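Local coordinates for protein nucleocapsid (Crimean-congo hemorrhagic fever virus, PDB 4AKL) that binds single- and double-stranded RNA, probably takes part in packaging the viral genome, and displays a sequence-non-specific endonuclease activity on double-stranded DNA, at residues A[44-49]-A[67-72]; A[328-333]-A[353-358]. All coordinates share one frame; numbering follows the deposited sequence.

Contacts 1 and 2 follow one another along the chain, the first complete long before the second begins, and both belong to the nairovirus nucleocapsid family region. Contact 1 joins helices 45-52 and 56-71, neighbours in sequence; contact 2 joins helix 324-336 to helix 355-360, with helix 341-350 in between. Their centres lie about 26 Å apart, and their nearest atoms, about 7 Å apart, do not touch. Each contact is therefore a local tie between helices close in the chain, one made by charge and the other by aromatic rings. In this mostly helical protein the two ties are separate, each closing a short helical excursion of the chain.

Contact 1: A[44-49]-A[67-72]; sequences DRFVFQ and LVEATK
R45 and E69 form a two-pronged salt bridge between helices 45-52 and 56-71. The guanidinium meets the carboxylate end-on, one nitrogen to each oxygen. NH2 of R45 lies 2.6 Å from OE1 of E69, on the syn side of that oxygen, but the bond is bent, with an N-H...O angle of 139°. NH1 of R45 reaches OE2 of E69 at 3.1 Å in a straighter bond; OE2 sits in the guanidinium plane, yet NH1 approaches it from above the carboxylate plane. The two groups, turned 56° apart, are thus not coplanar. The chain of R45, extended from CG to NE, spans the gap, while E69 bends at chi2 (132°) to meet it.

F46 adds an aromatic edge, its C-H side turned to the carboxylate. Its CZ is 3.6 Å from OE1 of E69, which lies in the ring plane, and the same CZ lies over one face of the R45 guanidinium, offset toward the rim. The buried ring continues onto I62 and A66 of helix 56-71 and I436 of helix 425-440.

With one bond to each oxygen and an aromatic edge beside OE1, the carboxylate is probably stabilised as the anion, its charge balanced locally by R45.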
ATOM      1  N   ASP A  44      21.461   0.974 -19.824  1.00 45.86           N
ATOM      2  CA  ASP A  44      22.342  -0.090 -20.348  1.00 47.37           C
ATOM      3  C   ASP A  44      23.686  -0.081 -19.703  1.00 47.34           C
ATOM      4  O   ASP A  44      24.134  -1.100 -19.184  1.00 47.54           O
ATOM      5  CB  ASP A  44      22.562   0.049 -21.885  1.00 49.54           C
ATOM      6  CG  ASP A  44      21.386  -0.483 -22.726  1.00 51.35           C
ATOM      7  OD1 ASP A  44      20.490  -1.126 -22.171  1.00 51.60           O
ATOM      8  OD2 ASP A  44      21.360  -0.262 -23.966  1.00 54.50           O
ATOM      9  N   ARG A  45      24.333   1.080 -19.715  1.00 47.33           N
ATOM     10  CA  ARG A  45      25.686   1.181 -19.208  1.00 47.65           C
ATOM     11  C   ARG A  45      25.835   0.701 -17.766  1.00 45.57           C
ATOM     12  O   ARG A  45      26.904   0.257 -17.386  1.00 45.57           O
ATOM     13  CB  ARG A  45      26.219   2.612 -19.335  1.00 48.47           C
ATOM     14  CG  ARG A  45      25.682   3.615 -18.275  1.00 47.52           C
ATOM     15  CD  ARG A  45      26.125   5.024 -18.707  1.00 50.00           C
ATOM     16  NE  ARG A  45      25.708   6.078 -17.790  1.00 48.98           N
ATOM     17  CZ  ARG A  45      24.528   6.689 -17.800  1.00 50.12           C
ATOM     18  NH1 ARG A  45      23.572   6.369 -18.671  1.00 51.35           N
ATOM     19  NH2 ARG A  45      24.281   7.630 -16.903  1.00 51.00           N
ATOM     20  N   PHE A  46      24.776   0.779 -16.969  1.00 43.31           N
ATOM     21  CA  PHE A  46      24.882   0.358 -15.569  1.00 41.88           C
ATOM     22  C   PHE A  46      25.003  -1.166 -15.413  1.00 41.58           C
ATOM     23  O   PHE A  46      25.437  -1.643 -14.356  1.00 40.58           O
ATOM     24  CB  PHE A  46      23.731   0.885 -14.732  1.00 40.50           C
ATOM     25  CG  PHE A  46      23.650   2.409 -14.681  1.00 41.60           C
ATOM     26  CD1 PHE A  46      24.494   3.137 -13.845  1.00 42.74           C
ATOM     27  CD2 PHE A  46      22.725   3.094 -15.451  1.00 42.10           C
ATOM     28  CE1 PHE A  46      24.442   4.537 -13.808  1.00 43.19           C
ATOM     29  CE2 PHE A  46      22.653   4.486 -15.413  1.00 43.21           C
ATOM     30  CZ  PHE A  46      23.518   5.215 -14.584  1.00 43.90           C
ATOM     31  N   VAL A  47      24.637  -1.943 -16.433  1.00 42.07           N
ATOM     32  CA  VAL A  47      24.818  -3.390 -16.333  1.00 42.32           C
ATOM     33  C   VAL A  47      26.338  -3.734 -16.397  1.00 44.11           C
ATOM     34  O   VAL A  47      26.832  -4.543 -15.598  1.00 43.49           O
ATOM     35  CB  VAL A  47      24.035  -4.169 -17.397  1.00 43.57           C
ATOM     36  CG1 VAL A  47      24.461  -5.662 -17.392  1.00 44.00           C
ATOM     37  CG2 VAL A  47      22.478  -3.999 -17.191  1.00 41.04           C
ATOM     38  N   PHE A  48      27.041  -3.097 -17.332  1.00 45.38           N
ATOM     39  CA  PHE A  48      28.445  -3.359 -17.561  1.00 47.64           C
ATOM     40  C   PHE A  48      29.274  -2.857 -16.398  1.00 46.74           C
ATOM     41  O   PHE A  48      30.196  -3.519 -16.002  1.00 46.97           O
ATOM     42  CB  PHE A  48      28.939  -2.724 -18.876  1.00 49.51           C
ATOM     43  CG  PHE A  48      28.131  -3.119 -20.043  1.00 52.79           C
ATOM     44  CD1 PHE A  48      27.991  -4.456 -20.366  1.00 54.80           C
ATOM     45  CD2 PHE A  48      27.459  -2.156 -20.812  1.00 54.96           C
ATOM     46  CE1 PHE A  48      27.221  -4.842 -21.446  1.00 57.58           C
ATOM     47  CE2 PHE A  48      26.682  -2.529 -21.895  1.00 56.89           C
ATOM     48  CZ  PHE A  48      26.557  -3.881 -22.221  1.00 58.11           C
ATOM     49  N   GLN A  49      28.924  -1.683 -15.875  1.00 45.47           N
ATOM     50  CA  GLN A  49      29.559  -1.155 -14.672  1.00 45.01           C
ATOM     51  C   GLN A  49      29.392  -2.129 -13.518  1.00 43.89           C
ATOM     52  O   GLN A  49      30.369  -2.463 -12.819  1.00 43.55           O
ATOM     53  CB  GLN A  49      28.974   0.196 -14.256  1.00 44.00           C
ATOM     54  CG  GLN A  49      29.280   1.397 -15.192  1.00 45.61           C
ATOM     55  CD  GLN A  49      28.654   2.678 -14.648  1.00 45.44           C
ATOM     56  OE1 GLN A  49      28.392   2.797 -13.428  1.00 46.15           O
ATOM     57  NE2 GLN A  49      28.385   3.614 -15.519  1.00 46.29           N
ATOM     58  N   LEU A  67      18.973   4.097 -10.575  1.00 35.61           N
ATOM     59  CA  LEU A  67      17.634   4.377 -10.067  1.00 35.38           C
ATOM     60  C   LEU A  67      17.292   5.880 -10.169  1.00 35.56           C
ATOM     61  O   LEU A  67      16.162   6.287 -10.576  1.00 34.89           O
ATOM     62  CB  LEU A  67      17.582   3.864  -8.644  1.00 34.60           C
ATOM     63  CG  LEU A  67      16.280   3.922  -7.864  1.00 35.83           C
ATOM     64  CD1 LEU A  67      15.136   3.224  -8.642  1.00 36.79           C
ATOM     65  CD2 LEU A  67      16.526   3.291  -6.496  1.00 36.57           C
ATOM     66  N   VAL A  68      18.268   6.719  -9.810  1.00 36.22           N
ATOM     67  CA  VAL A  68      18.087   8.160 -10.003  1.00 37.04           C
ATOM     68  C   VAL A  68      17.937   8.521 -11.490  1.00 38.17           C
ATOM     69  O   VAL A  68      17.087   9.353 -11.851  1.00 38.29           O
ATOM     70  CB  VAL A  68      19.178   8.936  -9.394  1.00 37.39           C
ATOM     71  CG1 VAL A  68      19.133  10.379  -9.912  1.00 37.95           C
ATOM     72  CG2 VAL A  68      19.016   8.820  -7.898  1.00 36.88           C
ATOM     73  N   GLU A  69      18.747   7.891 -12.322  1.00 39.30           N
ATOM     74  CA  GLU A  69      18.685   8.128 -13.756  1.00 40.80           C
ATOM     75  C   GLU A  69      17.335   7.686 -14.321  1.00 40.34           C
ATOM     76  O   GLU A  69      16.724   8.397 -15.098  1.00 40.91           O
ATOM     77  CB  GLU A  69      19.814   7.404 -14.456  1.00 42.35           C
ATOM     78  CG  GLU A  69      19.732   7.567 -15.983  1.00 45.32           C
ATOM     79  CD  GLU A  69      21.005   7.952 -16.610  1.00 49.14           C
ATOM     80  OE1 GLU A  69      21.975   8.258 -15.851  1.00 52.97           O
ATOM     81  OE2 GLU A  69      21.064   7.957 -17.874  1.00 52.07           O
ATOM     82  N   ALA A  70      16.882   6.512 -13.887  1.00 38.71           N
ATOM     83  CA  ALA A  70      15.573   6.048 -14.213  1.00 38.04           C
ATOM     84  C   ALA A  70      14.435   7.041 -13.848  1.00 37.64           C
ATOM     85  O   ALA A  70      13.416   7.070 -14.526  1.00 38.47           O
ATOM     86  CB  ALA A  70      15.329   4.726 -13.514  1.00 36.92           C
ATOM     87  N   THR A  71      14.605   7.833 -12.794  1.00 36.31           N
ATOM     88  CA  THR A  71      13.521   8.580 -12.243  1.00 35.79           C
ATOM     89  C   THR A  71      13.660  10.102 -12.235  1.00 36.31           C
ATOM     90  O   THR A  71      12.701  10.791 -11.943  1.00 36.32           O
ATOM     91  CB  THR A  71      13.300   8.152 -10.773  1.00 34.32           C
ATOM     92  OG1 THR A  71      14.491   8.341 -10.068  1.00 35.06           O
ATOM     93  CG2 THR A  71      12.991   6.723 -10.671  1.00 33.83           C
ATOM     94  N   LYS A  72      14.839  10.604 -12.522  1.00 36.53           N
ATOM     95  CA  LYS A  72      15.140  11.973 -12.370  1.00 37.34           C
ATOM     96  C   LYS A  72      14.078  12.926 -13.003  1.00 37.95           C
ATOM     97  O   LYS A  72      13.698  13.909 -12.386  1.00 37.18           O
ATOM     98  CB  LYS A  72      16.522  12.261 -13.039  1.00 38.64           C
ATOM     99  CG  LYS A  72      17.307  13.330 -12.421  1.00 40.87           C
ATOM    100  CD  LYS A  72      18.617  13.556 -13.231  1.00 43.84           C
ATOM    101  CE  LYS A  72      19.538  14.676 -12.667  1.00 46.64           C
ATOM    102  NZ  LYS A  72      18.947  15.640 -11.681  1.00 45.62           N
TER

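Contact 2: A[328-333]-A[353-358]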
ATOM      1  N   SER A 328      10.738  18.825   2.366  1.00 31.38           N
ATOM      2  CA  SER A 328      10.709  18.838   0.926  1.00 31.51           C
ATOM      3  C   SER A 328      12.099  19.103   0.352  1.00 31.21           C
ATOM      4  O   SER A 328      12.545  18.430  -0.560  1.00 31.04           O
ATOM      5  CB  SER A 328       9.685  19.866   0.446  1.00 32.21           C
ATOM      6  OG  SER A 328       9.773  20.093  -0.950  1.00 33.36           O
ATOM      7  N   GLN A 329      12.797  20.070   0.905  1.00 32.40           N
ATOM      8  CA  GLN A 329      14.123  20.400   0.398  1.00 32.26           C
ATOM      9  C   GLN A 329      15.092  19.228   0.621  1.00 31.50           C
ATOM     10  O   GLN A 329      15.858  18.849  -0.287  1.00 30.69           O
ATOM     11  CB  GLN A 329      14.671  21.641   1.053  1.00 33.71           C
ATOM     12  CG  GLN A 329      15.864  22.235   0.275  1.00 34.11           C
ATOM     13  CD  GLN A 329      15.382  22.949  -0.948  1.00 35.51           C
ATOM     14  OE1 GLN A 329      14.367  23.669  -0.897  1.00 37.65           O
ATOM     15  NE2 GLN A 329      16.071  22.762  -2.052  1.00 36.49           N
ATOM     16  N   PHE A 330      15.043  18.656   1.829  1.00 30.80           N
ATOM     17  CA  PHE A 330      15.878  17.510   2.194  1.00 29.94           C
ATOM     18  C   PHE A 330      15.728  16.358   1.167  1.00 29.70           C
ATOM     19  O   PHE A 330      16.706  15.795   0.690  1.00 29.16           O
ATOM     20  CB  PHE A 330      15.491  17.022   3.601  1.00 29.68           C
ATOM     21  CG  PHE A 330      16.393  15.961   4.164  1.00 28.62           C
ATOM     22  CD1 PHE A 330      16.176  14.645   3.899  1.00 28.90           C
ATOM     23  CD2 PHE A 330      17.439  16.299   5.021  1.00 31.73           C
ATOM     24  CE1 PHE A 330      17.025  13.652   4.458  1.00 28.08           C
ATOM     25  CE2 PHE A 330      18.252  15.345   5.570  1.00 30.87           C
ATOM     26  CZ  PHE A 330      18.037  14.004   5.262  1.00 31.00           C
ATOM     27  N   LEU A 331      14.472  16.020   0.857  1.00 29.26           N
ATOM     28  CA  LEU A 331      14.172  14.951  -0.062  1.00 28.60           C
ATOM     29  C   LEU A 331      14.554  15.285  -1.486  1.00 29.47           C
ATOM     30  O   LEU A 331      14.997  14.413  -2.210  1.00 29.36           O
ATOM     31  CB  LEU A 331      12.718  14.560   0.051  1.00 28.20           C
ATOM     32  CG  LEU A 331      12.298  13.977   1.428  1.00 26.57           C
ATOM     33  CD1 LEU A 331      10.767  14.059   1.677  1.00 23.42           C
ATOM     34  CD2 LEU A 331      12.807  12.511   1.600  1.00 24.23           C
ATOM     35  N   PHE A 332      14.423  16.539  -1.859  1.00 30.47           N
ATOM     36  CA  PHE A 332      14.770  16.991  -3.186  1.00 32.61           C
ATOM     37  C   PHE A 332      16.254  16.822  -3.429  1.00 33.66           C
ATOM     38  O   PHE A 332      16.632  16.315  -4.453  1.00 34.06           O
ATOM     39  CB  PHE A 332      14.380  18.464  -3.393  1.00 33.57           C
ATOM     40  CG  PHE A 332      14.881  19.066  -4.688  1.00 35.03           C
ATOM     41  CD1 PHE A 332      14.248  18.797  -5.889  1.00 35.50           C
ATOM     42  CD2 PHE A 332      15.991  19.922  -4.695  1.00 37.93           C
ATOM     43  CE1 PHE A 332      14.706  19.334  -7.080  1.00 37.48           C
ATOM     44  CE2 PHE A 332      16.468  20.515  -5.887  1.00 37.85           C
ATOM     45  CZ  PHE A 332      15.830  20.223  -7.082  1.00 38.96           C
ATOM     46  N   GLU A 333      17.069  17.252  -2.474  1.00 34.79           N
ATOM     47  CA  GLU A 333      18.561  17.112  -2.568  1.00 36.25           C
ATOM     48  C   GLU A 333      18.937  15.680  -2.715  1.00 35.87           C
ATOM     49  O   GLU A 333      19.836  15.376  -3.425  1.00 35.73           O
ATOM     50  CB  GLU A 333      19.265  17.681  -1.340  1.00 36.50           C
ATOM     51  CG  GLU A 333      18.983  19.141  -1.080  1.00 38.69           C
ATOM     52  CD  GLU A 333      19.494  20.001  -2.175  1.00 43.04           C
ATOM     53  OE1 GLU A 333      20.599  19.691  -2.655  1.00 46.38           O
ATOM     54  OE2 GLU A 333      18.825  20.989  -2.562  1.00 44.38           O
ATOM     55  N   MET A 353      17.228  20.951  12.422  1.00 34.59           N
ATOM     56  CA  MET A 353      15.774  20.843  12.468  1.00 34.38           C
ATOM     57  C   MET A 353      15.389  19.743  13.428  1.00 33.86           C
ATOM     58  O   MET A 353      15.909  18.604  13.295  1.00 32.70           O
ATOM     59  CB  MET A 353      15.229  20.449  11.093  1.00 33.42           C
ATOM     60  CG  MET A 353      15.530  21.423   9.957  1.00 34.64           C
ATOM     61  SD  MET A 353      15.065  23.116  10.229  1.00 38.69           S
ATOM     62  CE  MET A 353      13.295  22.957  10.563  1.00 33.46           C
ATOM     63  N   LYS A 354      14.496  20.049  14.392  1.00 34.59           N
ATOM     64  CA  LYS A 354      14.068  19.037  15.378  1.00 34.42           C
ATOM     65  C   LYS A 354      13.411  17.813  14.745  1.00 32.91           C
ATOM     66  O   LYS A 354      13.503  16.701  15.282  1.00 32.33           O
ATOM     67  CB  LYS A 354      13.116  19.662  16.411  1.00 36.05           C
ATOM     68  CG  LYS A 354      13.821  20.435  17.485  1.00 38.02           C
ATOM     69  CD  LYS A 354      12.817  21.074  18.430  1.00 41.00           C
ATOM     70  CE  LYS A 354      13.486  21.981  19.479  1.00 43.37           C
ATOM     71  NZ  LYS A 354      12.554  23.014  20.021  1.00 45.91           N
ATOM     72  N   TRP A 355      12.760  17.983  13.581  1.00 32.15           N
ATOM     73  CA  TRP A 355      12.126  16.847  12.943  1.00 30.84           C
ATOM     74  C   TRP A 355      13.100  15.768  12.494  1.00 29.83           C
ATOM     75  O   TRP A 355      12.670  14.636  12.258  1.00 29.77           O
ATOM     76  CB  TRP A 355      11.214  17.270  11.754  1.00 30.89           C
ATOM     77  CG  TRP A 355      11.891  17.878  10.533  1.00 30.15           C
ATOM     78  CD1 TRP A 355      11.898  19.190  10.211  1.00 30.60           C
ATOM     79  CD2 TRP A 355      12.616  17.193   9.462  1.00 28.31           C
ATOM     80  NE1 TRP A 355      12.581  19.377   9.055  1.00 31.68           N
ATOM     81  CE2 TRP A 355      13.032  18.177   8.567  1.00 28.25           C
ATOM     82  CE3 TRP A 355      12.961  15.867   9.209  1.00 26.48           C
ATOM     83  CZ2 TRP A 355      13.794  17.898   7.422  1.00 27.07           C
ATOM     84  CZ3 TRP A 355      13.692  15.567   8.042  1.00 27.09           C
ATOM     85  CH2 TRP A 355      14.104  16.600   7.160  1.00 28.42           C
ATOM     86  N   GLY A 356      14.409  16.098  12.381  1.00 30.21           N
ATOM     87  CA  GLY A 356      15.387  15.162  11.871  1.00 28.88           C
ATOM     88  C   GLY A 356      15.454  13.916  12.721  1.00 28.06           C
ATOM     89  O   GLY A 356      15.240  12.812  12.263  1.00 25.81           O
ATOM     90  N   LYS A 357      15.752  14.126  13.984  1.00 29.02           N
ATOM     91  CA  LYS A 357      15.945  13.027  14.900  1.00 29.09           C
ATOM     92  C   LYS A 357      14.655  12.311  15.123  1.00 28.66           C
ATOM     93  O   LYS A 357      14.674  11.068  15.292  1.00 28.36           O
ATOM     94  CB  LYS A 357      16.553  13.502  16.244  1.00 30.74           C
ATOM     95  CG  LYS A 357      18.097  13.626  16.163  1.00 32.04           C
ATOM     96  CD  LYS A 357      18.719  14.181  17.428  1.00 34.59           C
ATOM     97  CE  LYS A 357      20.216  14.457  17.220  1.00 34.99           C
ATOM     98  NZ  LYS A 357      20.480  15.777  16.626  1.00 33.37           N
ATOM     99  N   LYS A 358      13.541  13.051  15.126  1.00 28.77           N
ATOM    100  CA  LYS A 358      12.231  12.420  15.319  1.00 29.34           C
ATOM    101  C   LYS A 358      11.898  11.520  14.144  1.00 27.86           C
ATOM    102  O   LYS A 358      11.333  10.503  14.357  1.00 27.55           O
ATOM    103  CB  LYS A 358      11.117  13.450  15.583  1.00 30.11           C
ATOM    104  CG  LYS A 358      11.309  14.203  16.860  1.00 34.43           C
ATOM    105  CD  LYS A 358      10.260  15.279  16.980  1.00 39.02           C
ATOM    106  CE  LYS A 358      10.499  16.190  18.156  1.00 42.38           C
ATOM    107  NZ  LYS A 358      10.070  17.607  17.790  1.00 45.28           N
TER
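W355 turns the outer corner of its indole toward F330 in an edge-to-face aromatic pair. The indole's six-membered ring and the phenyl ring have centroids 5.6 Å apart and planes at 83°, close to perpendicular. One atom does the touching: CH2 of W355 comes within 3.8 Å of CG of F330 and equally near CB of F330, which lies in the indole plane. The tryptophan edge is therefore directed at the root of the phenylalanine ring, where it joins its side-chain stem, and not at the ring centre. Both side chains leave their backbones toward the other segment. F330 has CG anti to the backbone N (chi1 -173°), which carries the ring out from helix 324-336 to meet the indole that reaches across from helix 355-360.

The next shell fixes the indole at its other side. NE1 of W355 is hydrogen-bonded to OG1 of T326, one turn before F330, so helix 324-336 holds both the polar and the apolar edge of the same ring system. V327 and V319 also touch W355. L348 of helix 341-350 packs against both aromatic residues, and A347 adds to the surface around F330.

Further out, OG of S328 bonds to the backbone at F392 and V397, and L331 packs on helix 385-392, tying helix 324-336 to the fold on another side. The whole is a T-shaped aromatic pair in a partly buried interhelical junction, in which helices 324-336, 341-350 and 355-360 converge in the nucleocapsid's helical fold.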